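Local coordinates for protein putative TetR family transcriptional regulator (Streptomyces coelicolor A3, PDB 3BQY) that probably binds regulatory DNA through a helix-turn-helix motif and acts as a TetR-type transcriptional regulator, most likely a repressor, at residues A[9-14]-A[21-26]. Sequence-based numbering, arbitrary orientation.
Sequences QTALDL and DTLTMR
L14 and A11 of helix 4-18 meet L23, the last buried residue before helix 25-32, in a small, buried, mainly apolar contact inside the N-terminal TetR-type DNA-binding domain. One methyl group does nearly all the touching: L23 points the end of its CD1 branch at the flank of the L14 methyl, with L23 CD1 3.7 Å from L14 CD1, and also stands 4.1 Å from L14 CB. The same methyl reaches A11 one helical turn earlier, at 4.4 Å from A11 CB and 4.2 Å from A11 O, and so bridges two residues on one side of the helix. L23 extends its CG away from its own backbone N (chi1 177°), which carries the branched end over to helix 4-18 although its CB does not aim there. L14 points its CB at the loop, and the two leucine side chains run at a slant to one another. No direct hydrogen bond joins the segments; instead a water sits 2.8 Å from T22 OG1 and makes a weak bond to L14 O, linking a carbonyl in the later part of helix 4-18 to the loop beside the apolar patch. Immediately after L23 the chain turns into helix 25-32, with T24 as N-cap, its OG1 accepting from R27 N. The predicted helix-turn-helix begins at T24, and L23 packs the loop leading into it against helix 4-18. M53 of helix 46-57 packs on both A11 and L23, while T10 and L14 also touch helix 25-32, placing the contact where these three helices converge.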
# COMPACT_ATOMS: atom_id res chain seq x y z
N GLN A 9 15.11 -8.81 -17.39
CA GLN A 9 14.01 -9.07 -18.32
C GLN A 9 13.45 -10.48 -18.13
O GLN A 9 12.24 -10.68 -18.11
CB GLN A 9 14.45 -8.86 -19.77
CG GLN A 9 13.29 -8.89 -20.76
CD GLN A 9 12.17 -7.91 -20.39
OE1 GLN A 9 12.35 -6.69 -20.44
NE2 GLN A 9 11.00 -8.44 -20.00
N THR A 10 14.33 -11.46 -18.02
CA THR A 10 13.92 -12.85 -17.77
C THR A 10 13.12 -12.97 -16.47
O THR A 10 12.07 -13.63 -16.42
CB THR A 10 15.12 -13.80 -17.82
OG1 THR A 10 15.72 -13.72 -19.12
CG2 THR A 10 14.69 -15.26 -17.57
N ALA A 11 13.60 -12.30 -15.42
CA ALA A 11 12.91 -12.27 -14.14
C ALA A 11 11.51 -11.65 -14.24
O ALA A 11 10.55 -12.20 -13.70
CB ALA A 11 13.77 -11.56 -13.09
N LEU A 12 11.38 -10.54 -14.97
CA LEU A 12 10.08 -9.94 -15.23
C LEU A 12 9.15 -10.89 -16.02
O LEU A 12 7.94 -10.93 -15.77
CB LEU A 12 10.22 -8.60 -15.99
CG LEU A 12 10.87 -7.49 -15.13
CD1 LEU A 12 11.27 -6.32 -16.03
CD2 LEU A 12 9.94 -7.00 -14.01
N ASP A 13 9.71 -11.61 -17.00
CA ASP A 13 8.97 -12.64 -17.73
C ASP A 13 8.43 -13.71 -16.76
O ASP A 13 7.23 -14.00 -16.78
CB ASP A 13 9.86 -13.31 -18.78
CG ASP A 13 10.15 -12.39 -19.98
OD1 ASP A 13 9.41 -11.39 -20.16
OD2 ASP A 13 11.09 -12.69 -20.76
N LEU A 14 9.31 -14.23 -15.91
CA LEU A 14 8.96 -15.24 -14.89
C LEU A 14 7.87 -14.74 -13.95
O LEU A 14 6.93 -15.46 -13.62
CB LEU A 14 10.18 -15.61 -14.05
CG LEU A 14 11.14 -16.69 -14.51
CD1 LEU A 14 12.12 -16.90 -13.38
CD2 LEU A 14 10.39 -18.00 -14.83
N ASP A 21 5.72 -14.96 -5.60
CA ASP A 21 6.04 -16.00 -4.61
C ASP A 21 6.89 -17.15 -5.16
O ASP A 21 7.62 -17.79 -4.42
CB ASP A 21 4.76 -16.52 -3.96
CG ASP A 21 4.07 -15.46 -3.11
OD1 ASP A 21 4.75 -14.55 -2.61
OD2 ASP A 21 2.84 -15.57 -2.93
N THR A 22 6.81 -17.40 -6.47
CA THR A 22 7.53 -18.54 -7.07
C THR A 22 8.86 -18.08 -7.68
O THR A 22 9.65 -18.90 -8.13
CB THR A 22 6.73 -19.23 -8.21
OG1 THR A 22 6.76 -18.39 -9.38
CG2 THR A 22 5.32 -19.45 -7.79
N LEU A 23 9.09 -16.77 -7.70
CA LEU A 23 10.33 -16.24 -8.27
C LEU A 23 11.48 -16.48 -7.30
O LEU A 23 11.57 -15.85 -6.27
CB LEU A 23 10.19 -14.75 -8.59
CG LEU A 23 11.43 -14.02 -9.13
CD1 LEU A 23 11.83 -14.58 -10.49
CD2 LEU A 23 11.14 -12.57 -9.25
N THR A 24 12.37 -17.40 -7.65
CA THR A 24 13.57 -17.66 -6.84
C THR A 24 14.79 -17.50 -7.74
O THR A 24 14.69 -17.57 -8.96
CB THR A 24 13.56 -19.10 -6.28
OG1 THR A 24 13.59 -20.02 -7.36
CG2 THR A 24 12.33 -19.35 -5.43
N MSE A 25 15.96 -17.31 -7.12
CA MSE A 25 17.20 -17.28 -7.89
C MSE A 25 17.38 -18.62 -8.62
O MSE A 25 17.81 -18.64 -9.76
CB MSE A 25 18.41 -16.99 -6.98
CG MSE A 25 18.31 -15.64 -6.31
SE MSE A 25 18.43 -14.17 -7.57
CE MSE A 25 20.37 -13.97 -7.60
N ARG A 26 17.04 -19.73 -7.97
CA ARG A 26 17.13 -21.04 -8.62
C ARG A 26 16.18 -21.13 -9.82
O ARG A 26 16.58 -21.62 -10.88
CB ARG A 26 16.88 -22.19 -7.63
CG ARG A 26 17.94 -22.20 -6.50
CD ARG A 26 17.87 -23.42 -5.60
NE ARG A 26 18.66 -23.24 -4.37
CZ ARG A 26 19.97 -23.43 -4.27
NH1 ARG A 26 20.68 -23.82 -5.35
NH2 ARG A 26 20.59 -23.24 -3.09
O HOH W 1 7.71 -16.40 -11.05